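Local structure of eukaryotic Translation Initiation 4E (Schistosoma mansoni, 3HXI) at residues I88-T91 with A92-V96; F98-D101 with E102-L106. The protein binds the 7-methylguanosine cap of mRNA and, on another surface, a 4E-BP peptide, and probably recruits capped messages to the translation machinery. All coordinates share one frame; numbering follows the deposited sequence.

Interaction 1. Residues I88-T91 with A92-V96; sequences INVT and ARQDV
Thr91 and Gln94 are the two ends of a type I beta turn, the bend by which the chain leaves strand 84-89 of the antiparallel eIF4E sheet on its way to helix 96-108. The turn is closed by Gln94 N, which donates to Thr91 O at 3.1 Å.

The glutamine side chain doubles back over the same turn. Gln94 CB rests 3.6 Å from Thr91 O. Gln94 CG, which lies anti to its own carbonyl carbon (chi1 -70°), approaches Thr91 OG1 to 3.3 Å, and CD passes the same hydroxyl. From there the extended chain delivers OE1 to the backbone, where it accepts the N-H of Thr91 in a nearly straight bond (Thr91 N to Gln94 OE1 2.7 Å, 171° at the hydrogen). The amide oxygen also lies against Val90 CA and takes a second hydrogen from a water that donates in turn to Asn89 O, so two donors grip it and help hold the amide's rotation.

Val90 and Val96 add an apolar contact, their side chains crossing at about a right angle where Val90 CG1 meets Val96 CG1 at 3.8 Å, while Leu99 of the following helix lies against both Val90 and Gln94. Asp95 caps that helix, its OD1 accepting from Asp97 N. On the turn itself, another water donates to Thr91 O at 2.7 Å and to Gln94 O at 2.8 Å.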
ATOM      1  N   ILE A  88      -6.241   7.177   0.409  1.00 16.27           N
ATOM      2  CA  ILE A  88      -6.594   7.704  -0.915  1.00 17.13           C
ATOM      3  C   ILE A  88      -8.009   7.243  -1.238  1.00 16.98           C
ATOM      4  O   ILE A  88      -8.263   6.040  -1.293  1.00 16.85           O
ATOM      5  CB  ILE A  88      -5.669   7.139  -2.019  1.00 17.24           C
ATOM      6  CG1 ILE A  88      -4.207   7.556  -1.797  1.00 17.91           C
ATOM      7  CG2 ILE A  88      -6.147   7.612  -3.430  1.00 17.76           C
ATOM      8  CD1 ILE A  88      -3.216   6.549  -2.379  1.00 18.51           C
ATOM      9  N   ASN A  89      -8.923   8.198  -1.432  1.00 17.88           N
ATOM     10  CA  ASN A  89     -10.285   7.877  -1.801  1.00 18.23           C
ATOM     11  C   ASN A  89     -10.409   7.890  -3.303  1.00 18.44           C
ATOM     12  O   ASN A  89     -10.245   8.935  -3.954  1.00 18.39           O
ATOM     13  CB  ASN A  89     -11.274   8.851  -1.176  1.00 19.61           C
ATOM     14  CG  ASN A  89     -11.330   8.730   0.334  1.00 19.95           C
ATOM     15  OD1 ASN A  89     -11.315   7.627   0.879  1.00 20.01           O
ATOM     16  ND2 ASN A  89     -11.393   9.862   1.014  1.00 21.26           N
ATOM     17  N   VAL A  90     -10.685   6.718  -3.849  1.00 18.26           N
ATOM     18  CA  VAL A  90     -10.767   6.523  -5.294  1.00 18.65           C
ATOM     19  C   VAL A  90     -12.028   7.181  -5.818  1.00 20.21           C
ATOM     20  O   VAL A  90     -13.092   7.056  -5.205  1.00 20.59           O
ATOM     21  CB  VAL A  90     -10.790   5.019  -5.634  1.00 19.03           C
ATOM     22  CG1 VAL A  90     -11.043   4.781  -7.129  1.00 17.92           C
ATOM     23  CG2 VAL A  90      -9.498   4.371  -5.187  1.00 18.57           C
ATOM     24  N   THR A  91     -11.889   7.903  -6.933  1.00 21.04           N
ATOM     25  CA  THR A  91     -13.025   8.491  -7.630  1.00 21.88           C
ATOM     26  C   THR A  91     -13.486   7.606  -8.803  1.00 21.84           C
ATOM     27  O   THR A  91     -12.727   6.770  -9.332  1.00 20.63           O
ATOM     28  CB  THR A  91     -12.718   9.926  -8.114  1.00 23.09           C
ATOM     29  OG1 THR A  91     -11.739   9.900  -9.161  1.00 23.20           O
ATOM     30  CG2 THR A  91     -12.198  10.795  -6.958  1.00 24.41           C
ATOM     31  N   ALA A  92     -14.741   7.803  -9.210  1.00 22.37           N
ATOM     32  CA  ALA A  92     -15.329   7.012 -10.295  1.00 22.35           C
ATOM     33  C   ALA A  92     -14.517   7.043 -11.590  1.00 21.31           C
ATOM     34  O   ALA A  92     -14.493   6.064 -12.308  1.00 20.59           O
ATOM     35  CB  ALA A  92     -16.776   7.430 -10.563  1.00 21.60           C
ATOM     36  N   ARG A  93     -13.845   8.155 -11.892  1.00 20.38           N
ATOM     37  CA  ARG A  93     -13.120   8.255 -13.170  1.00 21.24           C
ATOM     38  C   ARG A  93     -11.777   7.530 -13.170  1.00 19.40           C
ATOM     39  O   ARG A  93     -11.212   7.291 -14.227  1.00 18.53           O
ATOM     40  CB  ARG A  93     -12.910   9.728 -13.567  1.00 21.11           C
ATOM     41  CG  ARG A  93     -11.680  10.367 -12.965  1.00 22.60           C
ATOM     42  CD  ARG A  93     -11.291  11.668 -13.667  1.00 26.46           C
ATOM     43  NE  ARG A  93     -11.735  12.830 -12.900  1.00 34.65           N
ATOM     44  CZ  ARG A  93     -11.541  14.107 -13.248  1.00 38.32           C
ATOM     45  NH1 ARG A  93     -10.892  14.424 -14.369  1.00 39.34           N
ATOM     46  NH2 ARG A  93     -12.012  15.080 -12.471  1.00 39.47           N
ATOM     47  N   GLN A  94     -11.257   7.189 -11.986  1.00 18.46           N
ATOM     48  CA  GLN A  94      -9.892   6.635 -11.891  1.00 18.50           C
ATOM     49  C   GLN A  94      -9.845   5.139 -12.173  1.00 18.15           C
ATOM     50  O   GLN A  94     -10.749   4.423 -11.776  1.00 19.12           O
ATOM     51  CB  GLN A  94      -9.345   6.878 -10.486  1.00 16.99           C
ATOM     52  CG  GLN A  94      -9.048   8.309 -10.202  1.00 19.12           C
ATOM     53  CD  GLN A  94      -8.613   8.508  -8.762  1.00 18.73           C
ATOM     54  OE1 GLN A  94      -9.297   8.078  -7.818  1.00 22.34           O
ATOM     55  NE2 GLN A  94      -7.466   9.126  -8.588  1.00 21.84           N
ATOM     56  N   ASP A  95      -8.792   4.674 -12.850  1.00 18.11           N
ATOM     57  CA  ASP A  95      -8.571   3.241 -13.055  1.00 17.71           C
ATOM     58  C   ASP A  95      -7.824   2.663 -11.847  1.00 17.22           C
ATOM     59  O   ASP A  95      -6.685   3.049 -11.604  1.00 16.36           O
ATOM     60  CB  ASP A  95      -7.732   3.039 -14.324  1.00 18.41           C
ATOM     61  CG  ASP A  95      -7.446   1.588 -14.615  1.00 22.34           C
ATOM     62  OD1 ASP A  95      -8.031   0.683 -13.965  1.00 27.73           O
ATOM     63  OD2 ASP A  95      -6.628   1.351 -15.516  1.00 30.94           O
ATOM     64  N   VAL A  96      -8.439   1.728 -11.129  1.00 16.75           N
ATOM     65  CA  VAL A  96      -7.809   1.166  -9.915  1.00 17.78           C
ATOM     66  C   VAL A  96      -6.619   0.266 -10.261  1.00 18.40           C
ATOM     67  O   VAL A  96      -5.724   0.077  -9.440  1.00 17.65           O
ATOM     68  CB  VAL A  96      -8.803   0.453  -8.956  1.00 17.78           C
ATOM     69  CG1 VAL A  96      -9.714   1.468  -8.280  1.00 17.25           C
ATOM     70  CG2 VAL A  96      -9.655  -0.630  -9.658  1.00 16.92           C
TER
HETATM   71  O   HOH W   1      -8.317  10.122  -5.768  1.00 22.45           O
HETATM   72  O   HOH W   2     -12.788   4.079  -9.841  1.00 21.58           O

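Interaction 2. Residues F98-D101 with E102-L106; sequences FLWD and ELLML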
ATOM      1  N   PHE A  98      -4.369   0.968 -12.655  1.00 17.35           N
ATOM      2  CA  PHE A  98      -3.299   1.984 -12.758  1.00 17.08           C
ATOM      3  C   PHE A  98      -2.851   2.431 -11.361  1.00 17.13           C
ATOM      4  O   PHE A  98      -1.646   2.435 -11.055  1.00 17.03           O
ATOM      5  CB  PHE A  98      -3.786   3.187 -13.598  1.00 16.93           C
ATOM      6  CG  PHE A  98      -2.817   4.338 -13.648  1.00 16.92           C
ATOM      7  CD1 PHE A  98      -1.746   4.327 -14.556  1.00 19.42           C
ATOM      8  CD2 PHE A  98      -2.966   5.428 -12.789  1.00 19.76           C
ATOM      9  CE1 PHE A  98      -0.832   5.394 -14.595  1.00 18.84           C
ATOM     10  CE2 PHE A  98      -2.070   6.504 -12.819  1.00 17.60           C
ATOM     11  CZ  PHE A  98      -0.999   6.492 -13.719  1.00 17.77           C
ATOM     12  N   LEU A  99      -3.808   2.804 -10.517  1.00 16.48           N
ATOM     13  CA  LEU A  99      -3.481   3.276  -9.158  1.00 16.71           C
ATOM     14  C   LEU A  99      -2.663   2.241  -8.386  1.00 16.12           C
ATOM     15  O   LEU A  99      -1.640   2.569  -7.787  1.00 15.56           O
ATOM     16  CB  LEU A  99      -4.749   3.592  -8.348  1.00 15.75           C
ATOM     17  CG  LEU A  99      -5.573   4.813  -8.773  1.00 17.28           C
ATOM     18  CD1 LEU A  99      -6.790   4.963  -7.861  1.00 17.31           C
ATOM     19  CD2 LEU A  99      -4.728   6.105  -8.753  1.00 16.41           C
ATOM     20  N   TRP A 100      -3.132   1.003  -8.400  1.00 15.68           N
ATOM     21  CA  TRP A 100      -2.449  -0.084  -7.673  1.00 15.74           C
ATOM     22  C   TRP A 100      -1.085  -0.373  -8.253  1.00 15.86           C
ATOM     23  O   TRP A 100      -0.108  -0.441  -7.519  1.00 14.22           O
ATOM     24  CB  TRP A 100      -3.300  -1.341  -7.682  1.00 16.03           C
ATOM     25  CG  TRP A 100      -2.891  -2.431  -6.728  1.00 16.39           C
ATOM     26  CD1 TRP A 100      -2.682  -3.735  -7.051  1.00 15.97           C
ATOM     27  CD2 TRP A 100      -2.672  -2.326  -5.305  1.00 14.28           C
ATOM     28  NE1 TRP A 100      -2.349  -4.464  -5.916  1.00 15.42           N
ATOM     29  CE2 TRP A 100      -2.331  -3.620  -4.838  1.00 17.05           C
ATOM     30  CE3 TRP A 100      -2.725  -1.272  -4.385  1.00 16.78           C
ATOM     31  CZ2 TRP A 100      -2.040  -3.890  -3.477  1.00 15.16           C
ATOM     32  CZ3 TRP A 100      -2.432  -1.537  -3.024  1.00 15.89           C
ATOM     33  CH2 TRP A 100      -2.094  -2.842  -2.593  1.00 17.05           C
ATOM     34  N   ASP A 101      -1.001  -0.535  -9.574  1.00 16.69           N
ATOM     35  CA  ASP A 101       0.299  -0.789 -10.209  1.00 16.49           C
ATOM     36  C   ASP A 101       1.315   0.342  -9.985  1.00 15.45           C
ATOM     37  O   ASP A 101       2.464   0.070  -9.699  1.00 16.28           O
ATOM     38  CB  ASP A 101       0.155  -1.036 -11.711  1.00 15.84           C
ATOM     39  CG  ASP A 101      -0.547  -2.352 -12.036  1.00 19.46           C
ATOM     40  OD1 ASP A 101      -0.747  -3.196 -11.121  1.00 21.16           O
ATOM     41  OD2 ASP A 101      -0.896  -2.539 -13.238  1.00 19.58           O
ATOM     42  N   GLU A 102       0.893   1.600 -10.116  1.00 15.43           N
ATOM     43  CA  GLU A 102       1.803   2.731  -9.890  1.00 14.72           C
ATOM     44  C   GLU A 102       2.249   2.773  -8.430  1.00 15.94           C
ATOM     45  O   GLU A 102       3.426   3.064  -8.118  1.00 16.15           O
ATOM     46  CB  GLU A 102       1.124   4.062 -10.238  1.00 14.54           C
ATOM     47  CG  GLU A 102       0.849   4.257 -11.736  1.00 16.74           C
ATOM     48  CD  GLU A 102       2.112   4.132 -12.587  1.00 19.40           C
ATOM     49  OE1 GLU A 102       3.164   4.721 -12.241  1.00 20.50           O
ATOM     50  OE2 GLU A 102       2.029   3.473 -13.632  1.00 23.67           O
ATOM     51  N   LEU A 103       1.301   2.515  -7.538  1.00 15.04           N
ATOM     52  CA  LEU A 103       1.601   2.542  -6.113  1.00 15.03           C
ATOM     53  C   LEU A 103       2.641   1.477  -5.765  1.00 15.43           C
ATOM     54  O   LEU A 103       3.649   1.773  -5.100  1.00 16.32           O
ATOM     55  CB  LEU A 103       0.339   2.391  -5.259  1.00 15.55           C
ATOM     56  CG  LEU A 103       0.528   2.672  -3.748  1.00 15.78           C
ATOM     57  CD1 LEU A 103       1.001   4.112  -3.517  1.00 17.36           C
ATOM     58  CD2 LEU A 103      -0.735   2.369  -2.955  1.00 17.09           C
ATOM     59  N   LEU A 104       2.416   0.254  -6.229  1.00 14.12           N
ATOM     60  CA  LEU A 104       3.317  -0.846  -5.921  1.00 15.28           C
ATOM     61  C   LEU A 104       4.687  -0.664  -6.568  1.00 15.52           C
ATOM     62  O   LEU A 104       5.701  -0.974  -5.965  1.00 15.70           O
ATOM     63  CB  LEU A 104       2.681  -2.193  -6.309  1.00 16.09           C
ATOM     64  CG  LEU A 104       1.355  -2.570  -5.631  1.00 15.85           C
ATOM     65  CD1 LEU A 104       1.106  -4.044  -5.869  1.00 13.18           C
ATOM     66  CD2 LEU A 104       1.285  -2.216  -4.114  1.00 18.38           C
ATOM     67  N   MET A 105       4.715  -0.115  -7.786  1.00 16.37           N
ATOM     68  CA  MET A 105       5.981   0.213  -8.430  1.00 17.00           C
ATOM     69  C   MET A 105       6.787   1.211  -7.580  1.00 16.95           C
ATOM     70  O   MET A 105       7.982   1.029  -7.364  1.00 16.74           O
ATOM     71  CB  MET A 105       5.771   0.728  -9.850  1.00 16.60           C
ATOM     72  CG  MET A 105       5.536  -0.397 -10.873  1.00 15.23           C
ATOM     73  SD  MET A 105       5.655   0.219 -12.582  1.00 19.13           S
ATOM     74  CE  MET A 105       4.262   1.340 -12.662  1.00 19.27           C
ATOM     75  N   LEU A 106       6.120   2.248  -7.087  1.00 16.29           N
ATOM     76  CA  LEU A 106       6.763   3.253  -6.250  1.00 15.70           C
ATOM     77  C   LEU A 106       7.349   2.584  -4.999  1.00 16.58           C
ATOM     78  O   LEU A 106       8.491   2.856  -4.623  1.00 17.46           O
ATOM     79  CB  LEU A 106       5.762   4.358  -5.892  1.00 15.61           C
ATOM     80  CG  LEU A 106       6.135   5.374  -4.799  1.00 15.41           C
ATOM     81  CD1 LEU A 106       7.443   6.117  -5.095  1.00 13.89           C
ATOM     82  CD2 LEU A 106       4.976   6.338  -4.560  1.00 14.55           C
TER
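Phe98 and Glu102 meet one turn apart: Glu102 CG sits over one face of the phenyl ring in a CH-pi contact, 3.6 Å from the ring centroid. A bend at chi2 (-56°) folds the carboxylate back along the ring, whose plane it meets at 29°, with Glu102 OE2 3.6 Å from Phe98 CE1. The charge partner of this acid lies outside the helix, on the bound peptide, where a basic side chain forms a salt bridge with Glu102 OE1.

In the backbone, four carbonyls in succession accept i+4 amides, the regular alpha-helical pattern of helix 96-108, which packs on the convex back of the eIF4E sheet and forms part of the surface that receives the 4E-BP peptide. Glu102 N reaches Phe98 O at 2.8 Å, Leu103 N goes to Leu99 O, Leu104 N to Trp100 O, and Met105 N to Asp101 O.

Both oxygens of Asp101 are engaged outside the helix, OD1 by Arg54 and OD2 by a basic side chain of the peptide. Trp100 NE1 is hydrogen-bonded to Tyr18 OH, which helps set the indole's rotation. Across one indole face lies Leu104: its CD2 stands over the six-membered ring, 3.7 Å from the centroid, while CD1 comes within 3.5 Å of Trp100 NE1.

Read from the N terminus, the chain finishes strand 84-89, bends through interaction 1 and then enters helix 96-108, where interaction 2 begins. The two lie in series and neither nests in nor crosses the other; interaction 1 closes a tight turn, whereas interaction 2 spans successive turns of one helix. They meet at Leu99, whose CD1 packs 3.9 Å from Val90 CG2. Together they show how a strand hands over to a helix lying on its own sheet: Leu135 of strand 134-139 touches Ile88 and Val90 on one side of the bend and Leu99, Trp100 and Leu103 on the other, and Leu159 of helix 145-159 touches both Ile88 and Leu103.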